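Transcriptional regulator Tm0710 (Thermotoga maritima, PDB 2A61) probably binds DNA as a dimeric transcriptional regulator of the MarR family, using a winged helix-turn-helix fold. Local coordinates at residues Phe36-Leu39 against Gln40-Phe44; Leu57-Lys61 against Ser62-Gly66. One frame throughout, in Å; residues are numbered along the deposited sequence.

Contact 1. Residues Phe36-Leu39 against Gln40-Phe44; sequences FDIL and QKIYF
Q40 folds back along its own helix to lay its side chain beside the ring of F36, one turn earlier in helix 33-45, the first helix of the winged helix-turn-helix fold. The nearest approach is from Q40 CD to F36 CE2, 3.7 Å, and the amide and ring planes are inclined by 34°. Nearer the backbone, Q40 CB stands 4.1 Å above one face of the F36 ring, displaced toward its rim. The turn of the chain explains this: Q40 CG sits between the backbone N and the carbonyl carbon (chi1 75°), from where the extended chain runs back toward F36. An alanine here keeps CB over the ring but has no amide, and a gap would probably open beside F36 CE2.

The amide also lies almost coplanar with the D37 carboxylate. Q40 OE1 and D37 OD1 are 3.5 Å apart, but both are acceptors and do not bond; the carboxylate instead forms a salt bridge with R23. Another side of the helix is apolar: I38 CG2 packs on I42 CD1 at 3.8 Å, the two side chains pointing the same way, and L77 of strand 77-82 touches both residues. F36 and L39 meet helix 95-119 at I101.

Successive backbone i to i+4 bonds set this spacing. The I42 amide bonds to I38 O, and the one from Q40 N to F36 O is short at 2.7 Å and nearly straight, with an N-H...O angle of 167°.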
# COMPACT_ATOMS: atom_id res chain seq x y z
N PHE A 36 3.42 -10.15 4.80
CA PHE A 36 2.56 -9.26 5.58
C PHE A 36 1.26 -8.88 4.85
O PHE A 36 0.20 -8.79 5.46
CB PHE A 36 3.33 -7.98 5.96
CG PHE A 36 2.52 -7.01 6.76
CD1 PHE A 36 2.11 -7.33 8.05
CD2 PHE A 36 2.17 -5.77 6.24
CE1 PHE A 36 1.34 -6.42 8.79
CE2 PHE A 36 1.41 -4.88 6.98
CZ PHE A 36 1.01 -5.22 8.25
N ASP A 37 1.37 -8.65 3.55
CA ASP A 37 0.19 -8.36 2.72
C ASP A 37 -0.86 -9.51 2.77
O ASP A 37 -2.07 -9.24 2.79
CB ASP A 37 0.60 -8.12 1.27
CG ASP A 37 1.27 -6.76 1.05
OD1 ASP A 37 1.01 -5.77 1.78
OD2 ASP A 37 2.10 -6.73 0.11
N ILE A 38 -0.39 -10.76 2.76
CA ILE A 38 -1.28 -11.92 3.00
C ILE A 38 -1.90 -11.86 4.40
O ILE A 38 -3.11 -12.04 4.55
CB ILE A 38 -0.54 -13.26 2.86
CG1 ILE A 38 -0.09 -13.47 1.40
CG2 ILE A 38 -1.37 -14.39 3.44
CD1 ILE A 38 0.88 -14.60 1.26
N LEU A 39 -1.07 -11.60 5.41
CA LEU A 39 -1.57 -11.61 6.79
C LEU A 39 -2.56 -10.50 7.05
O LEU A 39 -3.58 -10.72 7.70
CB LEU A 39 -0.46 -11.47 7.82
CG LEU A 39 0.49 -12.61 8.11
CD1 LEU A 39 1.59 -12.11 9.09
CD2 LEU A 39 -0.28 -13.77 8.72
N GLN A 40 -2.25 -9.28 6.55
CA GLN A 40 -3.15 -8.15 6.77
C GLN A 40 -4.46 -8.23 6.01
O GLN A 40 -5.48 -7.81 6.52
CB GLN A 40 -2.45 -6.78 6.60
CG GLN A 40 -2.16 -6.37 5.21
CD GLN A 40 -1.81 -4.87 5.11
OE1 GLN A 40 -1.19 -4.44 4.15
NE2 GLN A 40 -2.21 -4.08 6.11
N LYS A 41 -4.44 -8.82 4.81
CA LYS A 41 -5.65 -9.12 4.06
C LYS A 41 -6.59 -10.06 4.80
O LYS A 41 -7.80 -9.79 4.88
CB LYS A 41 -5.30 -9.69 2.70
CG LYS A 41 -6.49 -10.01 1.82
CD LYS A 41 -7.48 -8.82 1.63
CE LYS A 41 -6.86 -7.57 0.99
NZ LYS A 41 -7.80 -6.36 0.86
N ILE A 42 -6.04 -11.13 5.37
CA ILE A 42 -6.84 -12.10 6.10
C ILE A 42 -7.27 -11.46 7.42
O ILE A 42 -8.38 -11.71 7.89
CB ILE A 42 -6.06 -13.45 6.34
CG1 ILE A 42 -5.74 -14.12 5.00
CG2 ILE A 42 -6.85 -14.39 7.27
CD1 ILE A 42 -4.64 -15.29 5.09
N TYR A 43 -6.41 -10.64 8.01
CA TYR A 43 -6.75 -9.98 9.26
C TYR A 43 -8.00 -9.11 9.10
O TYR A 43 -8.87 -9.09 9.96
CB TYR A 43 -5.58 -9.11 9.74
CG TYR A 43 -5.86 -8.32 11.01
CD1 TYR A 43 -5.48 -8.82 12.26
CD2 TYR A 43 -6.48 -7.05 10.96
CE1 TYR A 43 -5.74 -8.08 13.43
CE2 TYR A 43 -6.73 -6.31 12.11
CZ TYR A 43 -6.32 -6.83 13.33
OH TYR A 43 -6.55 -6.13 14.47
N PHE A 44 -8.07 -8.42 7.98
CA PHE A 44 -9.17 -7.48 7.76
C PHE A 44 -10.39 -8.11 7.11
O PHE A 44 -11.53 -7.72 7.44
CB PHE A 44 -8.70 -6.23 6.98
CG PHE A 44 -7.85 -5.29 7.81
CD1 PHE A 44 -8.38 -4.65 8.94
CD2 PHE A 44 -6.53 -5.02 7.43
CE1 PHE A 44 -7.59 -3.75 9.71
CE2 PHE A 44 -5.71 -4.16 8.19
CZ PHE A 44 -6.23 -3.54 9.33

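Contact 2. Residues Leu57-Lys61 against Ser62-Gly66; sequences LGVAK and STVTG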
# COMPACT_ATOMS: atom_id res chain seq x y z
N LEU A 57 -1.98 -10.58 -4.46
CA LEU A 57 -0.57 -10.20 -4.60
C LEU A 57 -0.18 -9.95 -6.03
O LEU A 57 0.70 -9.12 -6.30
CB LEU A 57 0.36 -11.28 -4.03
CG LEU A 57 0.33 -11.47 -2.53
CD1 LEU A 57 1.07 -12.76 -2.11
CD2 LEU A 57 0.85 -10.29 -1.81
N GLY A 58 -0.84 -10.64 -6.94
CA GLY A 58 -0.43 -10.64 -8.36
C GLY A 58 0.78 -11.50 -8.65
O GLY A 58 1.60 -11.16 -9.54
N VAL A 59 0.90 -12.60 -7.91
CA VAL A 59 1.97 -13.59 -8.12
C VAL A 59 1.39 -14.99 -8.38
O VAL A 59 0.27 -15.29 -7.95
CB VAL A 59 3.02 -13.65 -6.94
CG1 VAL A 59 3.87 -12.32 -6.85
CG2 VAL A 59 2.38 -14.04 -5.59
N ALA A 60 2.16 -15.82 -9.07
CA ALA A 60 1.81 -17.23 -9.31
C ALA A 60 1.47 -18.01 -8.03
O ALA A 60 1.90 -17.65 -6.90
CB ALA A 60 2.93 -17.92 -10.08
N LYS A 61 0.73 -19.10 -8.20
CA LYS A 61 0.31 -19.93 -7.07
C LYS A 61 1.52 -20.52 -6.34
O LYS A 61 1.50 -20.65 -5.12
CB LYS A 61 -0.63 -21.06 -7.55
CG LYS A 61 -1.87 -20.55 -8.28
CD LYS A 61 -3.05 -20.19 -7.36
CE LYS A 61 -4.11 -19.48 -8.18
NZ LYS A 61 -4.45 -20.26 -9.43
N SER A 62 2.57 -20.89 -7.10
CA SER A 62 3.83 -21.40 -6.52
C SER A 62 4.45 -20.44 -5.53
O SER A 62 4.95 -20.86 -4.49
CB SER A 62 4.88 -21.77 -7.59
OG SER A 62 5.06 -20.74 -8.56
N THR A 63 4.43 -19.14 -5.85
CA THR A 63 4.97 -18.13 -4.95
C THR A 63 4.14 -18.06 -3.66
O THR A 63 4.66 -18.09 -2.55
CB THR A 63 4.98 -16.75 -5.63
OG1 THR A 63 5.71 -16.79 -6.86
CG2 THR A 63 5.58 -15.69 -4.71
N VAL A 64 2.82 -17.99 -3.83
CA VAL A 64 1.90 -17.97 -2.71
C VAL A 64 2.17 -19.17 -1.79
O VAL A 64 2.27 -19.04 -0.60
CB VAL A 64 0.43 -18.03 -3.20
CG1 VAL A 64 -0.50 -18.16 -2.00
CG2 VAL A 64 0.12 -16.80 -4.05
N THR A 65 2.29 -20.36 -2.37
CA THR A 65 2.55 -21.57 -1.62
C THR A 65 3.76 -21.41 -0.77
O THR A 65 3.72 -21.76 0.39
CB THR A 65 2.73 -22.84 -2.52
OG1 THR A 65 1.57 -23.00 -3.32
CG2 THR A 65 2.91 -24.09 -1.65
N GLY A 66 4.86 -20.89 -1.33
CA GLY A 66 6.09 -20.66 -0.54
C GLY A 66 5.93 -19.69 0.63
O GLY A 66 6.42 -19.95 1.75
O HOH W 1 4.93 -14.92 -9.49
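V59 and T63 pack across the start of helix 61-73, the second helix of the helix-turn-helix and, as in other MarR proteins, probably the recognition helix. Their side chains cross at about a right angle, with V59 CG2 3.7 Å from T63 CG2. T63 CG2 is directed there by lying anti to the backbone N, which leaves OG1 beside that N. V59 CG2 also lies 3.9 Å from V64 CG2, and V64 continues inward to L53 and S54 of helix 50-57. That preceding helix ends in a Schellman motif, with G58 at positive phi and V59 N bonded back to S54 O.

A60 occupies the N-cap position. Its carbonyl O accepts V64 N at 3.2 Å in a nearly straight bond (171°) lying in the carbonyl plane, and receives a second, weak bond from T63 N. One residue on, K61 O accepts T65 N at 2.9 Å.

The outer side is looser. A60, K61 and S62 are exposed, and A60 CB comes only to 3.8 Å from S62 OG. A water accepts from A60 N at 2.9 Å and reaches T63 OG1 weakly, at 3.3 Å.

T63 OG1 also hydrogen-bonds to T63 OG1 of the second subunit, while V59 packs on T63 of that subunit. One threonine thus serves two ends: its methyl joins the apolar turn, and its hydroxyl provides one of several polar links between the subunits.

In the fold
Contacts 1 and 2 follow each other along the chain, and their centres lie about 15 Å apart within one winged helix-turn-helix. L57 joins them directly: its CD1 is 3.8 Å from I38 CG1 and its CD2 is 3.8 Å from D37 CB, so the end of helix 50-57 rests against helix 33-45 just before the turn into helix 61-73. Contact 1 lies about 6 Å from the centre of the chain, contact 2 about 18 Å from it (centre to centre). Contact 1 sits on a helix whose side chains meet helices 50-57 and 95-119, whereas contact 2 forms the start of the probable DNA-reading helix, which here meets the second subunit.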